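Local coordinates for protein manganese-containing pseudocatalase (Thermus thermophilus, PDB 2V8T) that probably acts as a catalase, breaking down hydrogen peroxide at a pair of manganese ions held in each subunit, at residues A[144-156]-A[188-200]. Residues are numbered along the deposited sequence; the frame is centred on the assembly and turned at random.
Sequences LILDLLHNFFLEV and HAAAYGKALESLT. With MN (manganese (II) ion), chain D.
Segments 144-156 and 188-200 of two antiparallel helices of the ferritin-like four-helix bundle meet here, their axes approaching to 8.7 Å, and E155 and H188 bind one manganese of the dinuclear site at one end of the contact. The carboxylate of E155 chelates the ion with both oxygens, OE2 at 2.2 Å, while H188 ND1 coordinates it from the facing helix, also at 2.2 Å. The imidazole and carboxylate planes stand perpendicular, with E155 CD at the ring's edge. E70 joins them on the metal, Y43 hydrogen-bonds E155 OE2, and H188 NE2 is hydrogen-bonded to E69.

Next to the site, N151 CB sits over one face of the Y192 ring in a CH-pi contact 3.8 Å from the ring centroid; the amide plane is turned 53° from the ring, and N151 ND2 is hydrogen-bonded to Q46. E155 CG borders the same ring at its edge, and L148 CD2 reaches Y192 CD1 at 3.6 Å. Replacing Y192 by alanine would remove the ring and its CH-pi contact and would probably open a gap beside N151 CB and L148 CD2. F152, its CG anti to the backbone N (chi1 -179°), swings its ring alongside segment 188-200, where the edge meets A189 O. Farther from the metal, packing is knobs-into-holes: L148 sits among Y192, A195, L196 and L199, and L196 among I145, L148, L149 and F152. L148 CD1 and L199 CD1 are pressed to 3.4 Å. With no hydrogen bond bridging the segments, this contact rests on apolar interlocking and the shared manganese.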
loop_
_atom_site.group_PDB
_atom_site.type_symbol
_atom_site.label_atom_id
_atom_site.label_comp_id
_atom_site.label_asym_id
_atom_site.label_seq_id
_atom_site.Cartn_x
_atom_site.Cartn_y
_atom_site.Cartn_z
ATOM N N LEU A 144 -7.933 4.356 27.702
ATOM C CA LEU A 144 -8.626 5.637 27.571
ATOM C C LEU A 144 -7.686 6.827 27.496
ATOM O O LEU A 144 -7.850 7.693 26.632
ATOM C CB LEU A 144 -9.648 5.782 28.733
ATOM C CG LEU A 144 -10.412 7.091 28.711
ATOM C CD1 LEU A 144 -11.177 7.293 27.419
ATOM C CD2 LEU A 144 -11.356 7.129 29.918
ATOM N N ILE A 145 -6.737 6.914 28.439
ATOM C CA ILE A 145 -5.877 8.090 28.458
ATOM C C ILE A 145 -4.996 8.154 27.186
ATOM O O ILE A 145 -4.817 9.222 26.612
ATOM C CB ILE A 145 -5.060 8.151 29.752
ATOM C CG1 ILE A 145 -6.017 8.489 30.921
ATOM C CG2 ILE A 145 -3.932 9.174 29.641
ATOM C CD1 ILE A 145 -5.405 8.244 32.283
ATOM N N LEU A 146 -4.447 7.012 26.784
ATOM C CA LEU A 146 -3.610 6.968 25.562
ATOM C C LEU A 146 -4.430 7.418 24.341
ATOM O O LEU A 146 -3.948 8.199 23.518
ATOM C CB LEU A 146 -3.050 5.578 25.418
ATOM C CG LEU A 146 -2.057 5.375 24.241
ATOM C CD1 LEU A 146 -0.829 6.229 24.352
ATOM C CD2 LEU A 146 -1.700 3.895 24.180
ATOM N N ASP A 147 -5.653 6.917 24.228
ATOM C CA ASP A 147 -6.523 7.305 23.126
ATOM C C ASP A 147 -6.839 8.813 23.164
ATOM O O ASP A 147 -6.834 9.475 22.133
ATOM C CB ASP A 147 -7.830 6.530 23.141
ATOM C CG ASP A 147 -7.716 5.056 22.624
ATOM O OD1 ASP A 147 -6.675 4.639 22.125
ATOM O OD2 ASP A 147 -8.793 4.427 22.747
ATOM N N LEU A 148 -7.140 9.345 24.362
ATOM C CA LEU A 148 -7.457 10.757 24.443
ATOM C C LEU A 148 -6.274 11.648 24.128
ATOM O O LEU A 148 -6.415 12.701 23.518
ATOM C CB LEU A 148 -8.010 11.115 25.848
ATOM C CG LEU A 148 -9.425 10.609 26.123
ATOM C CD1 LEU A 148 -9.724 10.762 27.614
ATOM C CD2 LEU A 148 -10.449 11.417 25.296
ATOM N N LEU A 149 -5.062 11.237 24.565
ATOM C CA LEU A 149 -3.846 11.954 24.215
ATOM C C LEU A 149 -3.675 11.975 22.686
ATOM O O LEU A 149 -3.406 13.008 22.082
ATOM C CB LEU A 149 -2.653 11.295 24.927
ATOM C CG LEU A 149 -1.305 11.882 24.570
ATOM C CD1 LEU A 149 -1.159 13.354 24.949
ATOM C CD2 LEU A 149 -0.187 11.031 25.237
ATOM N N HIS A 150 -3.841 10.779 22.076
ATOM C CA HIS A 150 -3.802 10.712 20.633
ATOM C C HIS A 150 -4.819 11.663 20.004
ATOM O O HIS A 150 -4.498 12.342 19.023
ATOM C CB HIS A 150 -4.154 9.253 20.204
ATOM C CG HIS A 150 -4.389 9.129 18.742
ATOM N ND1 HIS A 150 -5.644 9.315 18.189
ATOM C CD2 HIS A 150 -3.568 8.952 17.683
ATOM C CE1 HIS A 150 -5.523 9.229 16.853
ATOM N NE2 HIS A 150 -4.276 9.003 16.508
ATOM N N ASN A 151 -6.042 11.682 20.527
ATOM C CA ASN A 151 -7.105 12.475 19.904
ATOM C C ASN A 151 -6.852 13.982 20.020
ATOM O O ASN A 151 -7.164 14.746 19.109
ATOM C CB ASN A 151 -8.440 12.161 20.527
ATOM C CG ASN A 151 -8.882 10.712 20.258
ATOM O OD1 ASN A 151 -8.305 10.007 19.420
ATOM N ND2 ASN A 151 -9.940 10.298 20.959
ATOM N N PHE A 152 -6.276 14.396 21.141
ATOM C CA PHE A 152 -5.885 15.816 21.301
ATOM C C PHE A 152 -4.881 16.192 20.216
ATOM O O PHE A 152 -5.022 17.193 19.517
ATOM C CB PHE A 152 -5.330 15.990 22.719
ATOM C CG PHE A 152 -4.907 17.408 23.022
ATOM C CD1 PHE A 152 -5.813 18.350 23.470
ATOM C CD2 PHE A 152 -3.592 17.798 22.851
ATOM C CE1 PHE A 152 -5.422 19.648 23.759
ATOM C CE2 PHE A 152 -3.189 19.101 23.134
ATOM C CZ PHE A 152 -4.106 20.005 23.604
ATOM N N PHE A 153 -3.830 15.345 20.087
ATOM C CA PHE A 153 -2.842 15.534 19.003
ATOM C C PHE A 153 -3.515 15.546 17.630
ATOM O O PHE A 153 -3.234 16.396 16.793
ATOM C CB PHE A 153 -1.780 14.439 19.095
ATOM C CG PHE A 153 -0.940 14.371 17.858
ATOM C CD1 PHE A 153 -0.022 15.383 17.555
ATOM C CD2 PHE A 153 -1.112 13.365 16.935
ATOM C CE1 PHE A 153 0.659 15.388 16.349
ATOM C CE2 PHE A 153 -0.362 13.372 15.742
ATOM C CZ PHE A 153 0.508 14.421 15.463
ATOM N N LEU A 154 -4.410 14.568 17.388
ATOM C CA LEU A 154 -5.040 14.434 16.077
ATOM C C LEU A 154 -5.755 15.727 15.719
ATOM O O LEU A 154 -5.697 16.192 14.576
ATOM C CB LEU A 154 -6.065 13.317 16.038
ATOM C CG LEU A 154 -6.243 12.404 14.837
ATOM C CD1 LEU A 154 -7.612 11.636 14.997
ATOM C CD2 LEU A 154 -5.897 13.027 13.495
ATOM N N GLU A 155 -6.512 16.317 16.657
ATOM C CA GLU A 155 -7.217 17.522 16.355
ATOM C C GLU A 155 -6.307 18.677 16.010
ATOM O O GLU A 155 -6.614 19.465 15.109
ATOM C CB GLU A 155 -8.199 17.922 17.487
ATOM C CG GLU A 155 -9.382 16.980 17.607
ATOM C CD GLU A 155 -10.450 17.107 16.530
ATOM O OE1 GLU A 155 -10.642 18.190 15.937
ATOM O OE2 GLU A 155 -11.245 16.129 16.341
ATOM N N VAL A 156 -5.194 18.849 16.741
ATOM C CA VAL A 156 -4.312 19.982 16.428
ATOM C C VAL A 156 -3.476 19.721 15.159
ATOM O O VAL A 156 -3.157 20.680 14.445
ATOM C CB VAL A 156 -3.497 20.442 17.637
ATOM C CG1 VAL A 156 -4.424 21.006 18.707
ATOM C CG2 VAL A 156 -2.574 19.377 18.205
ATOM N N HIS A 188 -13.255 20.489 19.583
ATOM C CA HIS A 188 -12.883 19.107 19.871
ATOM C C HIS A 188 -11.563 19.027 20.631
ATOM O O HIS A 188 -11.435 18.227 21.560
ATOM C CB HIS A 188 -12.798 18.316 18.558
ATOM C CG HIS A 188 -14.101 18.220 17.854
ATOM N ND1 HIS A 188 -14.153 17.787 16.552
ATOM C CD2 HIS A 188 -15.364 18.541 18.270
ATOM C CE1 HIS A 188 -15.441 17.826 16.212
ATOM N NE2 HIS A 188 -16.193 18.281 17.212
ATOM N N ALA A 189 -10.552 19.812 20.227
ATOM C CA ALA A 189 -9.292 19.819 20.964
ATOM C C ALA A 189 -9.501 20.252 22.400
ATOM O O ALA A 189 -8.942 19.687 23.344
ATOM C CB ALA A 189 -8.264 20.715 20.286
ATOM N N ALA A 190 -10.323 21.293 22.593
ATOM C CA ALA A 190 -10.620 21.749 23.959
ATOM C C ALA A 190 -11.314 20.652 24.758
ATOM O O ALA A 190 -11.041 20.491 25.956
ATOM C CB ALA A 190 -11.497 23.019 23.894
ATOM N N ALA A 191 -12.246 19.923 24.132
ATOM C CA ALA A 191 -13.002 18.911 24.828
ATOM C C ALA A 191 -12.086 17.750 25.243
ATOM O O ALA A 191 -12.142 17.271 26.375
ATOM C CB ALA A 191 -14.161 18.402 23.964
ATOM N N TYR A 192 -11.244 17.283 24.314
ATOM C CA TYR A 192 -10.298 16.234 24.677
ATOM C C TYR A 192 -9.279 16.718 25.703
ATOM O O TYR A 192 -8.872 15.961 26.595
ATOM C CB TYR A 192 -9.613 15.664 23.427
ATOM C CG TYR A 192 -10.572 14.923 22.510
ATOM C CD1 TYR A 192 -11.510 14.027 23.001
ATOM C CD2 TYR A 192 -10.547 15.126 21.131
ATOM C CE1 TYR A 192 -12.354 13.326 22.147
ATOM C CE2 TYR A 192 -11.398 14.440 20.279
ATOM C CZ TYR A 192 -12.302 13.525 20.788
ATOM O OH TYR A 192 -13.180 12.822 20.009
ATOM N N GLY A 193 -8.899 17.997 25.610
ATOM C CA GLY A 193 -8.008 18.546 26.607
ATOM C C GLY A 193 -8.655 18.586 28.004
ATOM O O GLY A 193 -8.009 18.244 29.003
ATOM N N LYS A 194 -9.922 19.002 28.059
ATOM C CA LYS A 194 -10.667 18.970 29.333
ATOM C C LYS A 194 -10.819 17.557 29.851
ATOM O O LYS A 194 -10.720 17.322 31.065
ATOM C CB LYS A 194 -12.038 19.661 29.138
ATOM C CG LYS A 194 -11.939 21.172 29.018
ATOM C CD LYS A 194 -13.294 21.801 28.652
ATOM C CE LYS A 194 -13.238 23.296 28.419
ATOM N NZ LYS A 194 -13.030 24.031 29.710
ATOM N N ALA A 195 -11.059 16.589 28.965
ATOM C CA ALA A 195 -11.158 15.216 29.401
ATOM C C ALA A 195 -9.818 14.745 30.018
ATOM O O ALA A 195 -9.797 14.120 31.076
ATOM C CB ALA A 195 -11.532 14.321 28.219
ATOM N N LEU A 196 -8.702 15.080 29.357
ATOM C CA LEU A 196 -7.383 14.719 29.909
ATOM C C LEU A 196 -7.131 15.436 31.222
ATOM O O LEU A 196 -6.558 14.819 32.150
ATOM C CB LEU A 196 -6.286 15.050 28.898
ATOM C CG LEU A 196 -6.191 14.077 27.731
ATOM C CD1 LEU A 196 -5.420 14.683 26.570
ATOM C CD2 LEU A 196 -5.609 12.752 28.185
ATOM N N GLU A 197 -7.522 16.687 31.371
ATOM C CA GLU A 197 -7.347 17.378 32.646
ATOM C C GLU A 197 -8.082 16.642 33.766
ATOM O O GLU A 197 -7.564 16.468 34.864
ATOM C CB GLU A 197 -7.943 18.841 32.499
ATOM C CG GLU A 197 -7.193 19.793 31.562
ATOM C CD GLU A 197 -7.735 21.202 31.170
ATOM O OE1 GLU A 197 -9.021 21.434 31.276
ATOM O OE2 GLU A 197 -6.833 21.941 30.670
ATOM N N SER A 198 -9.300 16.204 33.482
ATOM C CA SER A 198 -10.094 15.516 34.471
ATOM C C SER A 198 -9.465 14.192 34.900
ATOM O O SER A 198 -9.541 13.810 36.070
ATOM C CB SER A 198 -11.542 15.373 34.058
ATOM O OG SER A 198 -11.733 14.410 33.024
ATOM N N LEU A 199 -8.851 13.469 33.973
ATOM C CA LEU A 199 -8.305 12.149 34.240
ATOM C C LEU A 199 -6.881 12.168 34.789
ATOM O O LEU A 199 -6.473 11.177 35.419
ATOM C CB LEU A 199 -8.354 11.312 32.970
ATOM C CG LEU A 199 -9.730 10.909 32.522
ATOM C CD1 LEU A 199 -9.634 10.487 30.994
ATOM C CD2 LEU A 199 -10.352 9.834 33.413
ATOM N N THR A 200 -6.128 13.210 34.489
ATOM C CA THR A 200 -4.700 13.233 34.734
ATOM C C THR A 200 -4.209 14.431 35.568
ATOM O O THR A 200 -3.071 14.404 36.061
ATOM C CB THR A 200 -3.866 13.257 33.418
ATOM O OG1 THR A 200 -3.905 14.542 32.821
ATOM C CG2 THR A 200 -4.274 12.172 32.421
HETATM MN MN MN D . -12.653 17.188 15.013
HETATM O O HOH W 1 -12.309 16.588 12.945
#